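PDB 2WKW: esterase from Alcaligenes sp., which probably hydrolyses carboxylic esters with an alpha/beta-hydrolase fold, and holds a benzodiazepine acid in its pocket. Local coordinates for residues A[84-89]-A[305-310]; A[75-80]-A[297-302]; A[248-253]-A[270-275]; A[201-206]-A[227-232]. One frame throughout, in Å; residues are numbered along the deposited sequence.

Contact 1: A[84-89]-A[305-310]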
# COMPACT_ATOMS: atom_id res chain seq x y z
N GLY A 84 6.66 -14.69 -8.60
CA GLY A 84 7.18 -13.76 -9.61
C GLY A 84 6.52 -13.77 -10.98
O GLY A 84 7.08 -13.25 -11.93
N ARG A 85 5.31 -14.33 -11.09
CA ARG A 85 4.61 -14.40 -12.37
C ARG A 85 3.57 -13.27 -12.49
O ARG A 85 3.20 -12.67 -11.48
CB ARG A 85 3.93 -15.77 -12.52
CG ARG A 85 4.89 -16.97 -12.71
CD ARG A 85 4.09 -18.32 -12.75
NE ARG A 85 3.50 -18.61 -11.43
CZ ARG A 85 2.20 -18.52 -11.13
NH1 ARG A 85 1.28 -18.20 -12.06
NH2 ARG A 85 1.80 -18.77 -9.89
N MET A 86 3.10 -13.02 -13.71
CA MET A 86 2.06 -12.03 -13.96
C MET A 86 0.82 -12.27 -13.07
O MET A 86 0.29 -13.39 -13.03
CB MET A 86 1.64 -12.09 -15.42
CG MET A 86 0.67 -10.96 -15.85
SD MET A 86 0.23 -11.05 -17.60
CE MET A 86 1.84 -11.04 -18.39
N GLY A 87 0.34 -11.21 -12.42
CA GLY A 87 -0.91 -11.27 -11.63
C GLY A 87 -2.12 -10.85 -12.45
O GLY A 87 -1.98 -10.46 -13.60
N TRP A 88 -3.32 -10.94 -11.87
CA TRP A 88 -4.54 -10.57 -12.59
C TRP A 88 -4.59 -9.10 -12.96
O TRP A 88 -5.20 -8.73 -13.96
CB TRP A 88 -5.77 -10.93 -11.78
CG TRP A 88 -6.10 -12.40 -11.78
CD1 TRP A 88 -5.36 -13.42 -12.33
CD2 TRP A 88 -7.23 -13.02 -11.17
NE1 TRP A 88 -5.99 -14.63 -12.13
CE2 TRP A 88 -7.14 -14.41 -11.43
CE3 TRP A 88 -8.33 -12.52 -10.46
CZ2 TRP A 88 -8.10 -15.32 -10.95
CZ3 TRP A 88 -9.28 -13.42 -10.00
CH2 TRP A 88 -9.16 -14.80 -10.24
N ASP A 89 -3.99 -8.25 -12.15
CA ASP A 89 -4.03 -6.83 -12.42
C ASP A 89 -3.38 -6.55 -13.79
O ASP A 89 -4.04 -6.01 -14.69
CB ASP A 89 -3.35 -6.09 -11.27
CG ASP A 89 -3.26 -4.63 -11.47
OD1 ASP A 89 -4.13 -4.03 -12.16
OD2 ASP A 89 -2.29 -4.08 -10.91
N ASN A 305 -1.92 -21.88 -12.53
CA ASN A 305 -2.85 -21.70 -13.67
C ASN A 305 -3.72 -20.45 -13.51
O ASN A 305 -4.85 -20.38 -14.03
CB ASN A 305 -3.74 -22.95 -13.83
CG ASN A 305 -4.71 -23.13 -12.66
OD1 ASN A 305 -4.48 -22.61 -11.56
ND2 ASN A 305 -5.80 -23.84 -12.89
N ASN A 306 -3.22 -19.43 -12.80
CA ASN A 306 -4.03 -18.24 -12.54
C ASN A 306 -4.58 -17.55 -13.80
O ASN A 306 -5.72 -17.06 -13.80
CB ASN A 306 -3.33 -17.25 -11.57
CG ASN A 306 -2.14 -16.53 -12.20
OD1 ASN A 306 -1.48 -17.06 -13.11
ND2 ASN A 306 -1.83 -15.32 -11.71
N LEU A 307 -3.81 -17.55 -14.89
CA LEU A 307 -4.29 -16.94 -16.14
C LEU A 307 -5.40 -17.73 -16.84
O LEU A 307 -6.26 -17.14 -17.50
CB LEU A 307 -3.13 -16.61 -17.10
CG LEU A 307 -1.99 -15.81 -16.44
CD1 LEU A 307 -0.97 -15.35 -17.48
CD2 LEU A 307 -2.48 -14.61 -15.60
N GLN A 308 -5.39 -19.05 -16.66
CA GLN A 308 -6.51 -19.87 -17.13
C GLN A 308 -7.79 -19.54 -16.35
O GLN A 308 -8.89 -19.43 -16.92
CB GLN A 308 -6.18 -21.37 -17.02
CG GLN A 308 -7.39 -22.30 -17.28
CD GLN A 308 -7.04 -23.80 -17.17
OE1 GLN A 308 -6.35 -24.22 -16.23
NE2 GLN A 308 -7.54 -24.60 -18.11
N VAL A 309 -7.66 -19.39 -15.03
CA VAL A 309 -8.82 -19.03 -14.19
C VAL A 309 -9.34 -17.65 -14.61
O VAL A 309 -10.56 -17.44 -14.74
CB VAL A 309 -8.48 -19.08 -12.66
CG1 VAL A 309 -9.67 -18.58 -11.80
CG2 VAL A 309 -8.06 -20.50 -12.23
N ALA A 310 -8.41 -16.71 -14.84
CA ALA A 310 -8.77 -15.37 -15.29
C ALA A 310 -9.55 -15.43 -16.60
O ALA A 310 -10.56 -14.74 -16.75
CB ALA A 310 -7.52 -14.50 -15.45
O HOH W 1 0.80 -15.81 -14.25

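Contact 2: A[75-80]-A[297-302]. With W22 ([(2S)-4-methyl-3-oxo-2,3,4,5-tetrahydro-1H-1,4-benzodiazepin-2-yl]acetic acid), chain C.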
# COMPACT_ATOMS: atom_id res chain seq x y z
N GLY A 75 -3.98 -4.99 -1.65
CA GLY A 75 -4.11 -5.02 -3.11
C GLY A 75 -2.93 -5.73 -3.78
O GLY A 75 -3.00 -6.12 -4.95
N MET A 76 -1.84 -5.90 -3.03
CA MET A 76 -0.72 -6.77 -3.49
C MET A 76 -1.25 -8.16 -3.92
O MET A 76 -0.64 -8.84 -4.76
CB MET A 76 0.32 -6.90 -2.36
CG MET A 76 1.37 -7.99 -2.56
SD MET A 76 2.47 -7.45 -3.88
CE MET A 76 3.51 -8.94 -4.06
N THR A 77 -2.37 -8.58 -3.33
CA THR A 77 -3.03 -9.84 -3.73
C THR A 77 -2.99 -10.08 -5.24
O THR A 77 -2.68 -11.18 -5.69
CB THR A 77 -4.52 -9.88 -3.26
OG1 THR A 77 -4.58 -9.94 -1.82
CG2 THR A 77 -5.26 -11.12 -3.86
N TRP A 78 -3.31 -9.02 -6.00
CA TRP A 78 -3.57 -9.09 -7.44
C TRP A 78 -2.37 -8.71 -8.29
O TRP A 78 -2.47 -8.72 -9.51
CB TRP A 78 -4.73 -8.15 -7.81
CG TRP A 78 -5.88 -8.20 -6.83
CD1 TRP A 78 -6.16 -7.29 -5.84
CD2 TRP A 78 -6.89 -9.21 -6.75
NE1 TRP A 78 -7.30 -7.68 -5.13
CE2 TRP A 78 -7.77 -8.85 -5.68
CE3 TRP A 78 -7.17 -10.37 -7.50
CZ2 TRP A 78 -8.88 -9.62 -5.33
CZ3 TRP A 78 -8.27 -11.15 -7.15
CH2 TRP A 78 -9.12 -10.77 -6.07
N GLU A 79 -1.25 -8.34 -7.66
CA GLU A 79 -0.08 -7.86 -8.38
C GLU A 79 0.81 -9.09 -8.71
O GLU A 79 0.29 -10.19 -8.83
CB GLU A 79 0.64 -6.79 -7.52
CG GLU A 79 -0.30 -5.59 -7.26
CD GLU A 79 0.28 -4.43 -6.44
OE1 GLU A 79 1.41 -4.53 -5.85
OE2 GLU A 79 -0.43 -3.40 -6.38
N THR A 80 2.12 -8.91 -8.86
CA THR A 80 3.02 -10.06 -9.15
C THR A 80 2.74 -11.20 -8.15
O THR A 80 2.63 -10.95 -6.95
CB THR A 80 4.47 -9.66 -9.02
OG1 THR A 80 4.71 -8.47 -9.78
CG2 THR A 80 5.42 -10.79 -9.48
N SER A 297 -6.30 -23.47 -5.19
CA SER A 297 -6.37 -23.13 -3.78
C SER A 297 -7.30 -21.93 -3.60
O SER A 297 -7.88 -21.44 -4.58
CB SER A 297 -4.96 -22.77 -3.29
OG SER A 297 -4.55 -21.53 -3.84
N HIS A 298 -7.40 -21.44 -2.37
CA HIS A 298 -8.18 -20.23 -2.03
C HIS A 298 -7.56 -18.99 -2.68
O HIS A 298 -8.25 -18.00 -2.99
CB HIS A 298 -8.24 -20.07 -0.50
CG HIS A 298 -9.10 -18.93 -0.04
ND1 HIS A 298 -10.41 -18.78 -0.42
CD2 HIS A 298 -8.83 -17.88 0.78
CE1 HIS A 298 -10.91 -17.69 0.13
NE2 HIS A 298 -9.97 -17.12 0.86
N MET A 299 -6.25 -19.06 -2.91
CA MET A 299 -5.50 -17.97 -3.53
C MET A 299 -5.37 -18.23 -5.03
O MET A 299 -4.26 -18.17 -5.58
CB MET A 299 -4.11 -17.86 -2.91
CG MET A 299 -4.13 -17.51 -1.42
SD MET A 299 -4.96 -15.92 -1.09
CE MET A 299 -3.78 -14.76 -1.79
N MET A 300 -6.50 -18.50 -5.69
CA MET A 300 -6.50 -18.96 -7.08
C MET A 300 -5.96 -17.91 -8.07
O MET A 300 -5.44 -18.28 -9.14
CB MET A 300 -7.91 -19.45 -7.51
CG MET A 300 -8.96 -18.34 -7.56
SD MET A 300 -10.59 -18.99 -8.02
CE MET A 300 -10.96 -19.99 -6.57
N MET A 301 -6.05 -16.63 -7.69
CA MET A 301 -5.46 -15.54 -8.49
C MET A 301 -3.93 -15.57 -8.50
O MET A 301 -3.30 -14.86 -9.31
CB MET A 301 -5.99 -14.16 -8.04
CG MET A 301 -5.47 -13.63 -6.66
SD MET A 301 -5.88 -14.61 -5.19
CE MET A 301 -7.63 -14.25 -5.04
N GLN A 302 -3.35 -16.38 -7.61
CA GLN A 302 -1.87 -16.53 -7.50
C GLN A 302 -1.36 -17.90 -7.95
O GLN A 302 -0.14 -18.12 -8.04
CB GLN A 302 -1.41 -16.26 -6.06
CG GLN A 302 -1.67 -14.81 -5.60
CD GLN A 302 -1.28 -14.53 -4.15
OE1 GLN A 302 -0.78 -15.41 -3.43
NE2 GLN A 302 -1.46 -13.28 -3.74
O1 W22 C . -10.39 -13.43 3.86
C9 W22 C . -9.93 -14.54 4.14
C10 W22 C . -10.63 -15.49 5.09
C11 W22 C . -12.11 -15.12 5.35
C12 W22 C . -12.84 -16.35 5.89
O3 W22 C . -12.46 -17.50 5.56
O2 W22 C . -13.80 -16.16 6.65
N1 W22 C . -8.78 -14.99 3.62
C8 W22 C . -7.98 -14.22 2.66
C7 W22 C . -8.24 -16.31 3.93
C4 W22 C . -7.80 -16.38 5.38
C5 W22 C . -8.63 -16.08 6.47
N2 W22 C . -9.93 -15.65 6.36
C3 W22 C . -6.48 -16.79 5.58
C2 W22 C . -5.99 -16.88 6.86
C1 W22 C . -6.79 -16.58 7.97
C6 W22 C . -8.11 -16.17 7.77

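Contact 3: A[248-253]-A[270-275]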
# COMPACT_ATOMS: atom_id res chain seq x y z
N VAL A 248 -24.23 -12.02 -11.72
CA VAL A 248 -23.42 -12.50 -10.58
C VAL A 248 -22.66 -13.79 -10.90
O VAL A 248 -23.25 -14.78 -11.35
CB VAL A 248 -24.30 -12.73 -9.33
CG1 VAL A 248 -23.55 -13.50 -8.23
CG2 VAL A 248 -24.83 -11.43 -8.81
N LEU A 249 -21.35 -13.76 -10.68
CA LEU A 249 -20.52 -14.97 -10.76
C LEU A 249 -19.87 -15.21 -9.39
O LEU A 249 -19.29 -14.29 -8.81
CB LEU A 249 -19.44 -14.82 -11.84
CG LEU A 249 -18.51 -16.02 -12.08
CD1 LEU A 249 -19.28 -17.21 -12.64
CD2 LEU A 249 -17.39 -15.64 -13.05
N VAL A 250 -19.99 -16.44 -8.88
CA VAL A 250 -19.35 -16.84 -7.63
C VAL A 250 -18.45 -18.01 -8.00
O VAL A 250 -18.90 -18.95 -8.64
CB VAL A 250 -20.40 -17.27 -6.56
CG1 VAL A 250 -19.72 -17.89 -5.33
CG2 VAL A 250 -21.25 -16.08 -6.14
N VAL A 251 -17.17 -17.93 -7.62
CA VAL A 251 -16.16 -18.88 -8.11
C VAL A 251 -15.57 -19.67 -6.95
O VAL A 251 -15.12 -19.08 -5.95
CB VAL A 251 -14.99 -18.16 -8.87
CG1 VAL A 251 -14.01 -19.16 -9.50
CG2 VAL A 251 -15.53 -17.21 -9.94
N PHE A 252 -15.53 -21.00 -7.09
CA PHE A 252 -14.91 -21.86 -6.09
C PHE A 252 -13.88 -22.73 -6.74
O PHE A 252 -14.05 -23.16 -7.90
CB PHE A 252 -15.95 -22.72 -5.35
CG PHE A 252 -16.59 -22.02 -4.18
CD1 PHE A 252 -17.70 -21.19 -4.37
CD2 PHE A 252 -16.09 -22.19 -2.90
CE1 PHE A 252 -18.29 -20.54 -3.29
CE2 PHE A 252 -16.68 -21.54 -1.81
CZ PHE A 252 -17.79 -20.72 -2.01
N GLY A 253 -12.81 -23.00 -6.00
CA GLY A 253 -11.72 -23.85 -6.48
C GLY A 253 -11.90 -25.29 -6.04
O GLY A 253 -13.01 -25.80 -5.97
N HIS A 270 -24.44 -22.10 -3.57
CA HIS A 270 -25.35 -22.74 -4.53
C HIS A 270 -26.81 -22.34 -4.28
O HIS A 270 -27.52 -21.98 -5.23
CB HIS A 270 -25.23 -24.27 -4.51
CG HIS A 270 -24.18 -24.82 -5.42
ND1 HIS A 270 -24.23 -24.67 -6.80
CD2 HIS A 270 -23.05 -25.52 -5.16
CE1 HIS A 270 -23.17 -25.25 -7.34
NE2 HIS A 270 -22.44 -25.77 -6.37
N ALA A 271 -27.23 -22.39 -3.02
CA ALA A 271 -28.59 -21.98 -2.64
C ALA A 271 -28.84 -20.52 -2.98
O ALA A 271 -29.94 -20.15 -3.44
CB ALA A 271 -28.85 -22.23 -1.15
N PHE A 272 -27.82 -19.68 -2.77
CA PHE A 272 -27.93 -18.27 -3.15
C PHE A 272 -28.19 -18.13 -4.65
O PHE A 272 -29.15 -17.46 -5.06
CB PHE A 272 -26.66 -17.49 -2.71
CG PHE A 272 -26.43 -16.22 -3.47
CD1 PHE A 272 -27.38 -15.20 -3.46
CD2 PHE A 272 -25.26 -16.03 -4.19
CE1 PHE A 272 -27.17 -14.01 -4.17
CE2 PHE A 272 -25.04 -14.83 -4.90
CZ PHE A 272 -26.00 -13.82 -4.89
N ILE A 273 -27.33 -18.74 -5.46
CA ILE A 273 -27.40 -18.65 -6.92
C ILE A 273 -28.72 -19.21 -7.46
O ILE A 273 -29.36 -18.58 -8.32
CB ILE A 273 -26.18 -19.36 -7.59
CG1 ILE A 273 -24.88 -18.61 -7.25
CG2 ILE A 273 -26.35 -19.47 -9.11
CD1 ILE A 273 -24.80 -17.15 -7.80
N ASP A 274 -29.13 -20.36 -6.94
CA ASP A 274 -30.39 -20.97 -7.37
C ASP A 274 -31.58 -20.06 -7.10
O ASP A 274 -32.42 -19.88 -7.98
CB ASP A 274 -30.58 -22.35 -6.75
CG ASP A 274 -29.54 -23.34 -7.24
OD1 ASP A 274 -28.87 -23.04 -8.24
OD2 ASP A 274 -29.38 -24.41 -6.63
N ALA A 275 -31.62 -19.47 -5.91
CA ALA A 275 -32.70 -18.55 -5.53
C ALA A 275 -32.64 -17.24 -6.30
O ALA A 275 -33.69 -16.63 -6.60
CB ALA A 275 -32.71 -18.30 -4.03

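Contact 4: A[201-206]-A[227-232]. With W22 ([(2S)-4-methyl-3-oxo-2,3,4,5-tetrahydro-1H-1,4-benzodiazepin-2-yl]acetic acid), chain C.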
# COMPACT_ATOMS: atom_id res chain seq x y z
N VAL A 201 -17.23 -3.49 -12.94
CA VAL A 201 -17.38 -4.82 -12.43
C VAL A 201 -16.67 -4.87 -11.07
O VAL A 201 -15.48 -4.54 -10.96
CB VAL A 201 -16.75 -5.85 -13.40
CG1 VAL A 201 -16.88 -7.25 -12.84
CG2 VAL A 201 -17.43 -5.76 -14.79
N LEU A 202 -17.40 -5.27 -10.03
CA LEU A 202 -16.78 -5.49 -8.72
C LEU A 202 -16.36 -6.93 -8.55
O LEU A 202 -17.20 -7.85 -8.65
CB LEU A 202 -17.71 -5.07 -7.57
CG LEU A 202 -18.29 -3.66 -7.61
CD1 LEU A 202 -19.30 -3.49 -6.46
CD2 LEU A 202 -17.18 -2.60 -7.55
N LEU A 203 -15.06 -7.14 -8.31
CA LEU A 203 -14.52 -8.48 -8.11
C LEU A 203 -13.86 -8.55 -6.74
O LEU A 203 -12.89 -7.83 -6.46
CB LEU A 203 -13.52 -8.84 -9.24
CG LEU A 203 -12.92 -10.26 -9.34
CD1 LEU A 203 -12.36 -10.54 -10.75
CD2 LEU A 203 -11.82 -10.46 -8.32
N SER A 204 -14.38 -9.43 -5.89
CA SER A 204 -13.95 -9.46 -4.48
C SER A 204 -13.56 -10.88 -4.07
O SER A 204 -13.66 -11.82 -4.87
CB SER A 204 -15.05 -8.89 -3.58
OG SER A 204 -16.16 -9.77 -3.54
N HIS A 205 -13.11 -11.05 -2.83
CA HIS A 205 -12.45 -12.28 -2.41
C HIS A 205 -12.64 -12.53 -0.93
O HIS A 205 -12.30 -11.68 -0.12
CB HIS A 205 -10.93 -12.21 -2.72
CG HIS A 205 -10.18 -13.46 -2.41
ND1 HIS A 205 -8.97 -13.47 -1.75
CD2 HIS A 205 -10.48 -14.76 -2.66
CE1 HIS A 205 -8.55 -14.72 -1.61
NE2 HIS A 205 -9.44 -15.52 -2.17
N SER A 206 -13.18 -13.71 -0.60
CA SER A 206 -13.12 -14.26 0.76
C SER A 206 -13.82 -13.32 1.77
O SER A 206 -15.04 -13.14 1.68
CB SER A 206 -11.66 -14.54 1.14
OG SER A 206 -11.59 -15.52 2.16
N VAL A 227 -18.34 -10.33 -9.41
CA VAL A 227 -17.60 -11.58 -9.38
C VAL A 227 -17.11 -11.73 -7.94
O VAL A 227 -16.36 -10.89 -7.44
CB VAL A 227 -16.39 -11.59 -10.36
CG1 VAL A 227 -15.59 -12.93 -10.24
CG2 VAL A 227 -16.84 -11.37 -11.81
N SER A 228 -17.53 -12.80 -7.28
CA SER A 228 -17.17 -13.05 -5.89
C SER A 228 -16.37 -14.35 -5.81
O SER A 228 -16.90 -15.43 -6.07
CB SER A 228 -18.46 -13.15 -5.04
OG SER A 228 -18.16 -13.11 -3.66
N VAL A 229 -15.09 -14.25 -5.46
CA VAL A 229 -14.21 -15.42 -5.40
C VAL A 229 -14.16 -16.02 -4.00
O VAL A 229 -13.70 -15.39 -3.05
CB VAL A 229 -12.77 -15.06 -5.85
CG1 VAL A 229 -11.86 -16.31 -5.78
CG2 VAL A 229 -12.77 -14.45 -7.27
N GLU A 230 -14.61 -17.27 -3.87
CA GLU A 230 -14.66 -17.96 -2.56
C GLU A 230 -15.07 -17.09 -1.36
O GLU A 230 -14.32 -16.96 -0.38
CB GLU A 230 -13.34 -18.71 -2.31
CG GLU A 230 -13.13 -19.84 -3.32
CD GLU A 230 -12.11 -20.89 -2.91
OE1 GLU A 230 -11.44 -20.74 -1.86
OE2 GLU A 230 -11.99 -21.88 -3.64
N PRO A 231 -16.28 -16.50 -1.43
CA PRO A 231 -16.69 -15.58 -0.37
C PRO A 231 -16.81 -16.28 0.97
O PRO A 231 -17.14 -17.49 1.02
CB PRO A 231 -18.08 -15.10 -0.83
CG PRO A 231 -18.61 -16.20 -1.72
CD PRO A 231 -17.37 -16.81 -2.38
N GLY A 232 -16.52 -15.55 2.04
CA GLY A 232 -16.81 -16.01 3.40
C GLY A 232 -18.30 -16.23 3.59
O GLY A 232 -18.70 -17.12 4.32
O1 W22 C . -10.39 -13.43 3.86
C9 W22 C . -9.93 -14.54 4.14
C10 W22 C . -10.63 -15.49 5.09
C11 W22 C . -12.11 -15.12 5.35
C12 W22 C . -12.84 -16.35 5.89
O3 W22 C . -12.46 -17.50 5.56
O2 W22 C . -13.80 -16.16 6.65
N1 W22 C . -8.78 -14.99 3.62
C8 W22 C . -7.98 -14.22 2.66
C7 W22 C . -8.24 -16.31 3.93
C4 W22 C . -7.80 -16.38 5.38
C5 W22 C . -8.63 -16.08 6.47
N2 W22 C . -9.93 -15.65 6.36
C3 W22 C . -6.48 -16.79 5.58
C2 W22 C . -5.99 -16.88 6.86
C1 W22 C . -6.79 -16.58 7.97
C6 W22 C . -8.11 -16.17 7.77

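Contact 1: A[84-89]-A[305-310]
Trp88 and Asn306 carry the tight half of the meeting between residues 84-89 and 305-310. Trp88 NE1 donates to Asn306 O over 3.0 Å, arriving above the carbonyl plane, while Ala310 N takes the same oxygen from the opposite face. Ala310 CB rests over one face of the indole, a CH-pi contact 4.0 Å from the five-membered-ring centroid, and Val309 CG1 meets the ring edge at CZ2, 3.7 Å away. In this alpha/beta hydrolase the pairing brings together the starts of two helices, 88-94 and 306-321. Replacing Trp88 by an alanine would probably leave Asn306 O without its indole donor and open a gap beside Val309 and Ala310. With CG between the backbone N and the carbonyl carbon (chi1 71°), the Asn306 amide faces the loop, and ND2 gives Met86 O a nearly straight bond of 3.2 Å besides one to Met301 O. The partly exposed side is looser. Arg85 NH1 makes a weak bond to Asn306 OD1, the guanidinium and amide planes 79° apart, but Arg85 NE forms the salt bridge with Asp83, and NH1 also bonds to Asp303 O. One water donates to Asn306 OD1 and Met86 O, and Met86 SD lies 4.5 Å from Leu307 CD1.

Contact 2: A[75-80]-A[297-302]
Beside what is probably the Ser-His-Glu catalytic site, the loop that carries His298 is fastened to residues 75-80 by Met301 and Gln302, which meet Trp78 and Thr77. His298 takes no part in this contact and is hydrogen-bonded to Ser206 and Glu230; C7 of the bound benzodiazepine acid lies 3.6 Å from His298 CD2. One hydrogen bond supplies the polar link: Gln302 NE2 donates to Thr77 O over 3.1 Å at 179°, on a lone pair and in the plane of its own amide. An extended chain beyond CG carries the amide across to it. Met301 does the apolar work. Bent at chi2 and chi3, its chain crosses the benzo end of the Trp78 indole obliquely, CG 3.8 Å from CE3 and CE 3.8 Å from CZ3. The sulfur makes an oblique Met-aromatic contact, 5.2 Å from the centroid of the six-membered ring. Thr77 CG2 completes the cluster, touching Met301 CG at 3.8 Å and lying over a face of the Trp78 ring, while Thr77 OG1 turns to Thr74 O. Helix 165-171 packs on Thr77 and Gln302 through Gln171, and strand 200-205 offers Leu203 to Trp78 and His205 to Met301.

Contact 3: A[248-253]-A[270-275]
The ring of Phe272 turns its edge to Val250, whose CG2 lies near the ring plane, 4.2 Å from CE2, while Val248 CG1 approaches the same CE2 obliquely at 3.9 Å. Phe213 meets this ring edge-to-face from helix 211-218. The setting is a beta-alpha-beta unit of the alpha/beta-hydrolase fold, in which helix 263-278 lies against the sheet between strands 248-252 and 283-287. As the return leg of such a unit requires, the helix runs back along the strand: the short axes make an angle of 159° and approach to 10.1 Å. Apolar side chains bridge that spacing. Val248 and Val250, two residues apart, both point toward the helix, whereas Leu249 between them points away and packs on Gln284 and Met286 of the adjacent strand. From the helix come consecutive residues, and their torsions bring them together: Phe272 has CG anti to the backbone N (chi1 158°), and Ile273, with CG1 anti to its carbonyl carbon, bends on to present CD1. Leu276 and Cys269 extend the helix surface against Val248 and Val250, and Ile273 also reaches Leu285 on strand 283-287. Both valines touch Ile273 CD1, Val248 CG1 at 3.9 Å and Val250 CG2 at 4.1 Å.

Contact 4: A[201-206]-A[227-232]
Val227 N donates to Leu202 O over 2.8 Å, the shortest bond in a parallel ladder between strands 200-205 and 223-229. Val227 O then accepts from Ser204 N, Val229 N gives to Ser204 O, and Val229 O takes Ser206 N at 3.0 Å. Past the strand ends the pairing persists as Gly232 N reaches Ser206 O at 2.9 Å. On one face of the sheet Leu203 and Val227 lie side by side, Leu203 CG 3.9 Å from Val227 CB, and Leu203 CD2 goes on to Val229 CG2 at 4.2 Å and to the ring of Trp78. A glycine in place of Leu203 would probably open a gap among Val227, Val229 and Trp78. On the other face stand Ser204 and Ser228, whose hydroxyls turn to Ser208 O and Gly209 O respectively. The strand-turn geometry is that of the nucleophile elbow of alpha/beta hydrolases: Ser206, at phi 61° and psi -112°, sits just past the strand, and Glu230 just past the other. Ser206 OG is hydrogen-bonded to His298 NE2 and Glu230 OE1 to His298 ND1, consistent with a catalytic triad. Glu230 OE2 is held by Arg146 and Gly253 N, which would fix the carboxylate's rotation. The modelled approach of the benzodiazepine acid to Ser206 OG is doubtfully short. With CG anti to the backbone N (chi1 -177°), His205 brings the edge of its ring to the neighbouring strand, CD2 lying 3.3 Å from Val229 O, while its NE2 bonds to His298 O.

In the fold
The probable active site lies where contacts 2 and 4 meet, their centres about 12 Å apart: His298 of 297-302 reaches Ser206 OG through NE2 and Glu230 OE1 through ND1, each bond 2.6 Å long, and both contacts touch the benzodiazepine acid. Contact 3 joins from the next strand of the sheet, where Gly253 N bonds to Glu230 OE2 at 2.7 Å. Contact 1 adjoins contact 2, centres about 8 Å apart, with Arg85 NH2 on Gln302 O and Asn306 ND2 on Met301 O, so both segments of contact 1 bond to the His298 loop. The side chains of Trp88 and Val250 lie about 13 Å from the ligand, placing contacts 1 and 3 outside the pocket.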